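Local coordinates for magnetosome membrane protein MamB, putative Co/Zn/Cd cation transporter. Cation diffusion facilitator family (PDB 6QFJ) that probably carries metal cations across the magnetosome membrane, the chain described being its soluble C-terminal domain, at residues T17-D22 against E53-E58; L35-D40 against E65-K70; I39-P44 against V73-F78. All blocks are in the same frame, centred on the assembly; numbering follows the deposited sequence. Where two conformers were deposited one is given.

Contact 1 of 3, residues T17-D22 against E53-E58; sequences TPSISD and ERIKKE
The chi1 of Ser19 (63°) sets OG between the backbone N and the carbonyl carbon, while that of Glu58 (-82°) puts CG anti to its own carbonyl carbon, with the rest of the chain extended; the hydroxyl and the carboxylate are thereby brought together. Ser19 OG donates a hydrogen bond to Glu58 OE1, at 3.0 Å, arriving on the syn side of the oxygen and 25° out of the carboxylate plane. The same OE1 is brushed by the methyl CG2 of Thr17, whose side chain runs past that of Glu58 in the opposite direction; Thr17 OG1 is itself bonded to Val13 O, back in helix 2-15.

Next to this polar pair Ile55 supplies the apolar filling. Its CG1 packs against CB and OG of Ser19, and Ile55 CD1 touches Ser19 O at 3.7 Å. On the other branch, Ile55 CG2 meets Ile20 CG1 at 4.2 Å. Ile20, buried, also rests on Leu14 and Leu41 and so carries the contact into the core.

A type I turn from Thr17 to Ile20, closed by Ile20 N to Thr17 O (3.1 Å), presents Ser19 to one flank of helix 49-66. This is a helix-to-strand connection packed on the second helix, and it belongs to the alpha-beta-beta-alpha-beta, metallochaperone-like fold known from C-terminal domains of cation diffusion facilitators.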
loop_
_atom_site.group_PDB
_atom_site.type_symbol
_atom_site.label_atom_id
_atom_site.label_comp_id
_atom_site.label_asym_id
_atom_site.label_seq_id
_atom_site.Cartn_x
_atom_site.Cartn_y
_atom_site.Cartn_z
ATOM N N THR A 17 1.320 -2.278 10.108
ATOM C CA THR A 17 -0.111 -2.517 9.982
ATOM C C THR A 17 -0.319 -4.027 10.084
ATOM O O THR A 17 0.130 -4.795 9.209
ATOM C CB THR A 17 -0.595 -1.899 8.694
ATOM O OG1 THR A 17 -0.306 -0.505 8.761
ATOM C CG2 THR A 17 -2.133 -2.043 8.492
ATOM N N PRO A 18 -0.994 -4.487 11.165
ATOM C CA PRO A 18 -1.057 -5.927 11.383
ATOM C C PRO A 18 -1.750 -6.789 10.295
ATOM O O PRO A 18 -1.423 -7.976 10.168
ATOM C CB PRO A 18 -1.768 -6.094 12.721
ATOM C CG PRO A 18 -2.513 -4.815 12.917
ATOM C CD PRO A 18 -1.701 -3.726 12.220
ATOM N N SER A 19 -2.657 -6.237 9.514
ATOM C CA SER A 19 -3.304 -7.049 8.467
ATOM C C SER A 19 -2.410 -7.383 7.236
ATOM O O SER A 19 -2.776 -8.187 6.360
ATOM C CB SER A 19 -4.578 -6.335 8.015
ATOM O OG SER A 19 -4.285 -5.089 7.436
ATOM N N ILE A 20 -1.234 -6.786 7.207
ATOM C CA ILE A 20 -0.311 -6.868 6.091
ATOM C C ILE A 20 0.885 -7.643 6.542
ATOM O O ILE A 20 1.512 -7.286 7.542
ATOM C CB ILE A 20 0.106 -5.442 5.640
ATOM C CG1 ILE A 20 -1.113 -4.806 4.973
ATOM C CG2 ILE A 20 1.291 -5.427 4.702
ATOM C CD1 ILE A 20 -0.974 -3.303 4.844
ATOM N N SER A 21 1.239 -8.714 5.811
ATOM C CA SER A 21 2.442 -9.515 6.197
ATOM C C SER A 21 3.731 -8.789 5.855
ATOM O O SER A 21 4.679 -8.794 6.583
ATOM C CB SER A 21 2.410 -10.893 5.484
ATOM O OG SER A 21 1.103 -11.455 5.638
ATOM N N ASP A 22 3.765 -8.128 4.734
ATOM C CA ASP A 22 4.991 -7.413 4.279
ATOM C C ASP A 22 4.642 -6.545 3.073
ATOM O O ASP A 22 3.619 -6.766 2.409
ATOM C CB ASP A 22 6.063 -8.435 3.786
ATOM C CG ASP A 22 6.993 -8.874 4.890
ATOM O OD1 ASP A 22 7.497 -8.035 5.645
ATOM O OD2 ASP A 22 7.227 -10.093 5.050
ATOM N N GLU A 53 -10.542 -6.918 0.186
ATOM C CA GLU A 53 -11.147 -5.616 -0.101
ATOM C C GLU A 53 -11.049 -4.628 1.088
ATOM O O GLU A 53 -10.664 -3.456 0.921
ATOM C CB GLU A 53 -12.607 -5.824 -0.558
ATOM C CG GLU A 53 -12.664 -6.380 -2.025
ATOM C CD GLU A 53 -11.831 -5.634 -3.119
ATOM O OE1 GLU A 53 -11.088 -6.362 -3.838
ATOM O OE2 GLU A 53 -11.882 -4.380 -3.281
ATOM N N ARG A 54 -11.304 -5.120 2.285
ATOM C CA ARG A 54 -11.075 -4.339 3.488
ATOM C C ARG A 54 -9.595 -3.924 3.684
ATOM O O ARG A 54 -9.311 -2.752 3.982
ATOM C CB ARG A 54 -11.725 -5.030 4.635
ATOM C CG ARG A 54 -13.249 -4.911 4.569
ATOM C CD ARG A 54 -13.685 -5.948 5.564
ATOM N NE ARG A 54 -15.143 -5.959 5.586
ATOM C CZ ARG A 54 -15.867 -6.802 6.281
ATOM N NH1 ARG A 54 -15.275 -7.709 7.032
ATOM N NH2 ARG A 54 -17.179 -6.731 6.223
ATOM N N ILE A 55 -8.630 -4.775 3.377
ATOM C CA ILE A 55 -7.213 -4.310 3.469
ATOM C C ILE A 55 -6.911 -3.232 2.436
ATOM O O ILE A 55 -6.160 -2.241 2.720
ATOM C CB ILE A 55 -6.266 -5.500 3.252
ATOM C CG1 ILE A 55 -6.339 -6.422 4.445
ATOM C CG2 ILE A 55 -4.819 -5.052 3.023
ATOM C CD1 ILE A 55 -5.738 -7.766 4.214
ATOM N N LYS A 56 -7.438 -3.392 1.194
ATOM C CA LYS A 56 -7.206 -2.320 0.149
ATOM C C LYS A 56 -7.760 -0.988 0.539
ATOM O O LYS A 56 -7.132 0.031 0.345
ATOM C CB LYS A 56 -7.829 -2.685 -1.184
ATOM C CG LYS A 56 -7.163 -3.907 -1.752
ATOM C CD LYS A 56 -7.734 -4.261 -3.097
ATOM C CE LYS A 56 -6.944 -5.436 -3.624
ATOM N NZ LYS A 56 -7.562 -5.933 -4.876
ATOM N N LYS A 57 -8.916 -1.003 1.171
ATOM C CA LYS A 57 -9.502 0.192 1.768
ATOM C C LYS A 57 -8.615 0.810 2.853
ATOM O O LYS A 57 -8.437 2.060 2.904
ATOM C CB LYS A 57 -10.937 -0.116 2.283
ATOM C CG LYS A 57 -11.924 -0.413 1.097
ATOM C CD LYS A 57 -12.727 0.803 0.675
ATOM C CE LYS A 57 -11.989 1.642 -0.360
ATOM N NZ LYS A 57 -12.473 3.055 -0.497
ATOM N N GLU A 58 -8.058 -0.029 3.757
ATOM C CA GLU A 58 -7.087 0.518 4.781
ATOM C C GLU A 58 -5.888 1.127 4.182
ATOM O O GLU A 58 -5.400 2.189 4.639
ATOM C CB GLU A 58 -6.574 -0.569 5.783
ATOM C CG GLU A 58 -7.496 -0.885 6.952
ATOM C CD GLU A 58 -6.888 -1.890 8.023
ATOM O OE1 GLU A 58 -5.809 -2.501 7.728
ATOM O OE2 GLU A 58 -7.453 -2.014 9.175
#

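Contact 2 of 3, residues L35-D40 against E65-K70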
loop_
_atom_site.group_PDB
_atom_site.type_symbol
_atom_site.label_atom_id
_atom_site.label_comp_id
_atom_site.label_asym_id
_atom_site.label_seq_id
_atom_site.Cartn_x
_atom_site.Cartn_y
_atom_site.Cartn_z
ATOM N N LEU A 35 -0.447 12.533 -7.741
ATOM C CA LEU A 35 0.439 11.463 -7.437
ATOM C C LEU A 35 -0.245 10.102 -7.560
ATOM O O LEU A 35 -1.242 9.818 -6.859
ATOM C CB LEU A 35 0.972 11.621 -6.040
ATOM C CG LEU A 35 2.084 12.633 -5.927
ATOM C CD1 LEU A 35 2.378 12.848 -4.451
ATOM C CD2 LEU A 35 3.336 12.129 -6.667
ATOM N N GLU A 36 0.311 9.262 -8.413
ATOM C CA GLU A 36 -0.168 7.891 -8.604
ATOM C C GLU A 36 0.664 6.890 -7.825
ATOM O O GLU A 36 1.875 6.800 -8.014
ATOM C CB GLU A 36 -0.147 7.509 -10.071
ATOM C CG GLU A 36 -1.332 8.128 -10.802
ATOM C CD GLU A 36 -1.301 8.000 -12.300
ATOM O OE1 GLU A 36 -0.271 7.563 -12.826
ATOM O OE2 GLU A 36 -2.318 8.381 -12.907
ATOM N N PHE A 37 0.007 6.147 -6.967
ATOM C CA PHE A 37 0.701 5.111 -6.178
ATOM C C PHE A 37 0.251 3.723 -6.595
ATOM O O PHE A 37 -0.950 3.489 -6.823
ATOM C CB PHE A 37 0.436 5.276 -4.711
ATOM C CG PHE A 37 1.077 6.488 -4.132
ATOM C CD1 PHE A 37 0.386 7.704 -4.110
ATOM C CD2 PHE A 37 2.307 6.406 -3.539
ATOM C CE1 PHE A 37 0.968 8.802 -3.574
ATOM C CE2 PHE A 37 2.889 7.539 -2.987
ATOM C CZ PHE A 37 2.234 8.744 -3.035
ATOM N N GLU A 38 1.224 2.826 -6.762
ATOM C CA GLU A 38 0.994 1.389 -6.951
ATOM C C GLU A 38 1.611 0.692 -5.799
ATOM O O GLU A 38 2.846 0.787 -5.574
ATOM C CB GLU A 38 1.604 0.891 -8.263
ATOM C CG GLU A 38 0.851 1.456 -9.471
ATOM C CD GLU A 38 1.544 1.227 -10.792
ATOM O OE1 GLU A 38 2.778 1.229 -10.855
ATOM O OE2 GLU A 38 0.832 1.080 -11.776
ATOM N N ILE A 39 0.776 0.026 -5.026
ATOM C CA ILE A 39 1.215 -0.623 -3.818
ATOM C C ILE A 39 0.954 -2.132 -3.922
ATOM O O ILE A 39 -0.228 -2.577 -4.083
ATOM C CB ILE A 39 0.488 -0.059 -2.601
ATOM C CG1 ILE A 39 0.537 1.462 -2.632
ATOM C CG2 ILE A 39 1.067 -0.649 -1.319
ATOM C CD1 ILE A 39 1.399 2.163 -1.642
ATOM N N ASP A 40 2.039 -2.913 -3.827
ATOM C CA ASP A 40 1.958 -4.366 -3.778
ATOM C C ASP A 40 2.271 -4.871 -2.392
ATOM O O ASP A 40 3.312 -4.531 -1.837
ATOM C CB ASP A 40 2.919 -4.971 -4.825
ATOM C CG ASP A 40 2.519 -4.622 -6.245
ATOM O OD1 ASP A 40 1.368 -4.113 -6.457
ATOM O OD2 ASP A 40 3.351 -4.758 -7.154
ATOM N N GLU A 65 -4.335 9.907 3.964
ATOM C CA GLU A 65 -3.990 10.656 5.122
ATOM C C GLU A 65 -2.588 11.222 5.044
ATOM O O GLU A 65 -2.345 12.354 5.455
ATOM C CB GLU A 65 -4.127 9.845 6.419
ATOM C CG GLU A 65 -3.773 10.685 7.657
ATOM C CD GLU A 65 -4.019 9.933 8.979
ATOM O OE1 GLU A 65 -4.827 8.995 8.997
ATOM O OE2 GLU A 65 -3.428 10.312 10.035
ATOM N N ILE A 66 -1.642 10.447 4.567
ATOM C CA ILE A 66 -0.236 10.925 4.530
ATOM C C ILE A 66 0.058 11.939 3.452
ATOM O O ILE A 66 0.786 12.892 3.679
ATOM C CB ILE A 66 0.700 9.721 4.397
ATOM C CG1 ILE A 66 0.572 8.921 5.655
ATOM C CG2 ILE A 66 2.149 10.152 4.157
ATOM C CD1 ILE A 66 1.655 7.931 5.875
ATOM N N VAL A 67 -0.478 11.735 2.267
ATOM C CA VAL A 67 -0.243 12.616 1.134
ATOM C C VAL A 67 -1.297 13.718 1.076
ATOM O O VAL A 67 -2.482 13.447 0.884
ATOM C CB VAL A 67 -0.294 11.744 -0.159
ATOM C CG1 VAL A 67 0.022 12.554 -1.356
ATOM C CG2 VAL A 67 0.648 10.557 -0.075
ATOM N N ASP A 68 -0.849 14.958 1.152
ATOM C CA ASP A 68 -1.737 16.108 1.190
ATOM C C ASP A 68 -2.432 16.316 -0.172
ATOM O O ASP A 68 -3.647 16.570 -0.263
ATOM C CB ASP A 68 -0.928 17.371 1.512
ATOM C CG ASP A 68 0.269 17.102 2.458
ATOM O OD1 ASP A 68 1.222 16.390 2.035
ATOM O OD2 ASP A 68 0.257 17.600 3.609
ATOM N N ARG A 69 -1.657 16.163 -1.226
ATOM C CA ARG A 69 -2.146 16.362 -2.586
ATOM C C ARG A 69 -3.034 15.237 -3.091
ATOM O O ARG A 69 -3.102 14.137 -2.515
ATOM C CB ARG A 69 -0.959 16.439 -3.544
ATOM C CG ARG A 69 0.373 16.420 -2.805
ATOM C CD ARG A 69 1.566 16.855 -3.677
ATOM N NE ARG A 69 1.334 16.684 -5.090
ATOM C CZ ARG A 69 2.305 16.653 -5.980
ATOM N NH1 ARG A 69 1.994 16.469 -7.254
ATOM N NH2 ARG A 69 3.571 16.767 -5.606
ATOM N N LYS A 70 -3.660 15.516 -4.198
ATOM C CA LYS A 70 -4.516 14.562 -4.853
ATOM C C LYS A 70 -3.711 13.331 -5.279
ATOM O O LYS A 70 -2.590 13.448 -5.801
ATOM C CB LYS A 70 -5.196 15.183 -6.082
ATOM C CG LYS A 70 -6.186 14.236 -6.735
ATOM C CD LYS A 70 -6.986 14.806 -7.890
ATOM C CE LYS A 70 -7.731 13.661 -8.558
ATOM N NZ LYS A 70 -9.073 13.972 -9.124
#
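Leu35 begins its approach at CB, which lies 4.0 Å from Lys70 O, the acceptor of its own backbone N. One bond further out, CG sits over the centre of one face of the Arg69 guanidinium, 4.0 Å from Arg69 CZ, and the two side chains cross at about a right angle. The branch CD1 reaches on to Val67 CG1 at 3.9 Å and also comes close to Arg69 NE. The Leu35 chi1 of -79°, with CG anti to the carbonyl carbon, is what sets the branch point against the guanidinium face. The arginine is bent at chi3 (-23°), which turns NE back toward the leucine, and its guanidinium is laid with one face on the Leu35 side chain; its NH1 makes a weak hydrogen bond with Gln33 O.

The backbone closes the edge of the contact: Leu35 N donates to Lys70 O at 3.0 Å, with an N-H...O angle of 160°. This bond lies where the chain, having left helix 49-66 at Val67, turns back to lay down strand 71-79 beside strand 34-43. The contact therefore joins the first strand of a beta-alpha-beta unit to the connection that brings its second strand alongside in parallel.

Val67 splits its two methyls between two neighbours. While CG1 takes Leu35, CG2 touches the far end of the Phe37 ring, 3.8 Å from CZ and 3.9 Å from CE1, the two side chains reaching toward each other tip to tip. Phe37 is buried, resting also on Ile10 of helix 2-15 and Ile63 of helix 49-66. Val67 in turn touches Tyr6 of helix 2-15.

Contact 3 of 3, residues I39-P44 against V73-F78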
loop_
_atom_site.group_PDB
_atom_site.type_symbol
_atom_site.label_atom_id
_atom_site.label_comp_id
_atom_site.label_asym_id
_atom_site.label_seq_id
_atom_site.Cartn_x
_atom_site.Cartn_y
_atom_site.Cartn_z
ATOM N N ILE A 39 0.776 0.026 -5.026
ATOM C CA ILE A 39 1.215 -0.623 -3.818
ATOM C C ILE A 39 0.954 -2.132 -3.922
ATOM O O ILE A 39 -0.228 -2.577 -4.083
ATOM C CB ILE A 39 0.488 -0.059 -2.601
ATOM C CG1 ILE A 39 0.537 1.462 -2.632
ATOM C CG2 ILE A 39 1.067 -0.649 -1.319
ATOM C CD1 ILE A 39 1.399 2.163 -1.642
ATOM N N ASP A 40 2.039 -2.913 -3.827
ATOM C CA ASP A 40 1.958 -4.366 -3.778
ATOM C C ASP A 40 2.271 -4.871 -2.392
ATOM O O ASP A 40 3.312 -4.531 -1.837
ATOM C CB ASP A 40 2.919 -4.971 -4.825
ATOM C CG ASP A 40 2.519 -4.622 -6.245
ATOM O OD1 ASP A 40 1.368 -4.113 -6.457
ATOM O OD2 ASP A 40 3.351 -4.758 -7.154
ATOM N N LEU A 41 1.394 -5.707 -1.851
ATOM C CA LEU A 41 1.533 -6.262 -0.496
ATOM C C LEU A 41 1.401 -7.736 -0.429
ATOM O O LEU A 41 0.690 -8.338 -1.221
ATOM C CB LEU A 41 0.435 -5.728 0.394
ATOM C CG LEU A 41 0.309 -4.187 0.371
ATOM C CD1 LEU A 41 -0.897 -3.778 1.086
ATOM C CD2 LEU A 41 1.524 -3.562 0.973
ATOM N N TYR A 42 2.118 -8.340 0.530
ATOM C CA TYR A 42 1.940 -9.720 0.899
ATOM C C TYR A 42 0.967 -9.788 1.998
ATOM O O TYR A 42 1.012 -9.021 2.937
ATOM C CB TYR A 42 3.303 -10.355 1.400
ATOM C CG TYR A 42 4.315 -10.573 0.320
ATOM C CD1 TYR A 42 4.047 -11.441 -0.700
ATOM C CD2 TYR A 42 5.507 -9.861 0.255
ATOM C CE1 TYR A 42 4.929 -11.625 -1.718
ATOM C CE2 TYR A 42 6.430 -10.042 -0.756
ATOM C CZ TYR A 42 6.123 -10.941 -1.738
ATOM O OH TYR A 42 6.987 -11.180 -2.764
ATOM N N VAL A 43 0.062 -10.736 1.910
ATOM C CA VAL A 43 -0.930 -10.975 2.957
ATOM C C VAL A 43 -1.032 -12.484 3.161
ATOM O O VAL A 43 -0.548 -13.266 2.320
ATOM C CB VAL A 43 -2.293 -10.468 2.536
ATOM C CG1 VAL A 43 -2.219 -8.964 2.313
ATOM C CG2 VAL A 43 -2.726 -11.143 1.243
ATOM N N PRO A 44 -1.744 -12.913 4.210
ATOM C CA PRO A 44 -1.803 -14.346 4.516
ATOM C C PRO A 44 -2.497 -15.020 3.389
ATOM O O PRO A 44 -3.494 -14.475 2.859
ATOM C CB PRO A 44 -2.608 -14.418 5.820
ATOM C CG PRO A 44 -2.326 -13.107 6.490
ATOM C CD PRO A 44 -2.168 -12.085 5.332
ATOM N N VAL A 73 -4.583 5.517 -6.090
ATOM C CA VAL A 73 -3.942 4.421 -5.366
ATOM C C VAL A 73 -4.396 3.115 -5.968
ATOM O O VAL A 73 -5.578 2.803 -5.981
ATOM C CB VAL A 73 -4.283 4.414 -3.840
ATOM C CG1 VAL A 73 -3.515 3.283 -3.148
ATOM C CG2 VAL A 73 -3.896 5.718 -3.215
ATOM N N LYS A 74 -3.457 2.348 -6.467
ATOM C CA LYS A 74 -3.791 1.025 -6.965
ATOM C C LYS A 74 -3.083 -0.032 -6.045
ATOM O O LYS A 74 -1.849 -0.036 -5.915
ATOM C CB LYS A 74 -3.351 0.946 -8.392
ATOM C CG LYS A 74 -3.181 -0.430 -8.975
ATOM C CD LYS A 74 -4.508 -1.068 -9.342
ATOM C CE LYS A 74 -4.223 -2.369 -10.113
ATOM N NZ LYS A 74 -5.044 -3.495 -9.627
ATOM N N VAL A 75 -3.862 -0.933 -5.451
ATOM C CA VAL A 75 -3.301 -1.893 -4.467
ATOM C C VAL A 75 -3.437 -3.301 -5.032
ATOM O O VAL A 75 -4.536 -3.659 -5.464
ATOM C CB VAL A 75 -4.050 -1.820 -3.127
ATOM C CG1 VAL A 75 -3.429 -2.717 -2.042
ATOM C CG2 VAL A 75 -4.075 -0.407 -2.629
ATOM N N ARG A 76 -2.339 -4.073 -5.008
ATOM C CA ARG A 76 -2.413 -5.468 -5.381
ATOM C C ARG A 76 -2.019 -6.329 -4.205
ATOM O O ARG A 76 -1.042 -6.043 -3.557
ATOM C CB ARG A 76 -1.554 -5.764 -6.589
ATOM C CG ARG A 76 -2.087 -5.084 -7.864
ATOM C CD ARG A 76 -1.360 -5.525 -9.097
ATOM N NE ARG A 76 0.076 -5.292 -8.969
ATOM C CZ ARG A 76 1.006 -5.786 -9.812
ATOM N NH1 ARG A 76 2.302 -5.536 -9.609
ATOM N NH2 ARG A 76 0.645 -6.526 -10.888
ATOM N N LEU A 77 -2.746 -7.418 -3.971
ATOM C CA LEU A 77 -2.449 -8.331 -2.825
ATOM C C LEU A 77 -1.912 -9.679 -3.370
ATOM O O LEU A 77 -2.475 -10.273 -4.309
ATOM C CB LEU A 77 -3.677 -8.595 -2.007
ATOM C CG LEU A 77 -4.431 -7.359 -1.486
ATOM C CD1 LEU A 77 -5.585 -7.834 -0.649
ATOM C CD2 LEU A 77 -3.534 -6.499 -0.684
ATOM N N PHE A 78 -0.812 -10.128 -2.757
ATOM C CA PHE A 78 -0.169 -11.383 -3.087
ATOM C C PHE A 78 -0.070 -12.257 -1.856
ATOM O O PHE A 78 0.104 -11.774 -0.752
ATOM C CB PHE A 78 1.239 -11.077 -3.613
ATOM C CG PHE A 78 1.242 -10.341 -4.893
ATOM C CD1 PHE A 78 1.235 -10.996 -6.117
ATOM C CD2 PHE A 78 1.258 -8.965 -4.885
ATOM C CE1 PHE A 78 1.237 -10.279 -7.316
ATOM C CE2 PHE A 78 1.265 -8.245 -6.061
ATOM C CZ PHE A 78 1.268 -8.889 -7.297
#
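Ile39 O is gripped from strand 71-79 by two neighbouring residues. Arg76 N donates to it at 2.7 Å, and Val75 CA adds a weaker CA-H...O contact to Ile39 O at 3.2 Å. The pattern alternates along the pair. Ile39 N donates to Lys74 O and Leu41 N to Arg76 O at 3.0 Å; Leu41 O accepts from Phe78 N, and Val43 N reaches Phe78 O at 2.9 Å. Ile39 and Leu41 each bond to the residues flanking their opposite numbers, Val75 and Leu77, the hallmark of parallel pairing.

These strands are the two arms of a beta-alpha-beta unit, linked through helix 49-66, and their side chains sort onto two faces. Ile39, Leu41, Val75 and Leu77 make the apolar one, where Leu41 CD1 meets both Val75 CG1 and Leu77 CD2. Helices 2-15 and 49-66 cover it, with Leu14, Val59 and Ile63 among the residues touched.

The face of Asp40, Arg76, Tyr42 and Phe78 holds a side-on salt bridge. Arg76 lies beside Asp40, pointing the same way, and its chain bends at chi3 (-56°), which places NE beside Asp40 OD1 at 3.1 Å; NH1 goes to OD2 at 2.8 Å. The two planes are not matched: OD1 lies at the guanidinium edge, whereas NE comes from above the carboxylate plane, 42° out of it. NH1 meets OD2 on the syn side, though 35° out of the carboxylate plane. The Phe78 ring touches both partners: CZ lies over the centre of one guanidinium face, and CE2 is 3.8 Å from Asp40 CG, which abuts the ring edge. Lys24 makes a cation-pi contact with the same ring.

Overall arrangement
From the N terminus the chain runs through helix 2-15 into the turn at 17-22, which contact 1 ties forward to helix 49-66, enclosing nearly all of strand 22-31 and the whole of strand 34-43 in its loop. Before that loop closes, strand 34-43 has already opened contacts 2 and 3, so contact 1 crosses both of them. Contacts 2 and 3 start from overlapping parts of that strand, sharing Ile39 and Asp40, and close in succession on the exit of helix 49-66 and on strand 71-79. Contacts 1 and 2 lie on opposite sides of the domain centre, about 16 Å apart centre to centre, while contact 1 meets contact 3 through Ser21 and Asp22 at a classic bulge opposite Tyr42.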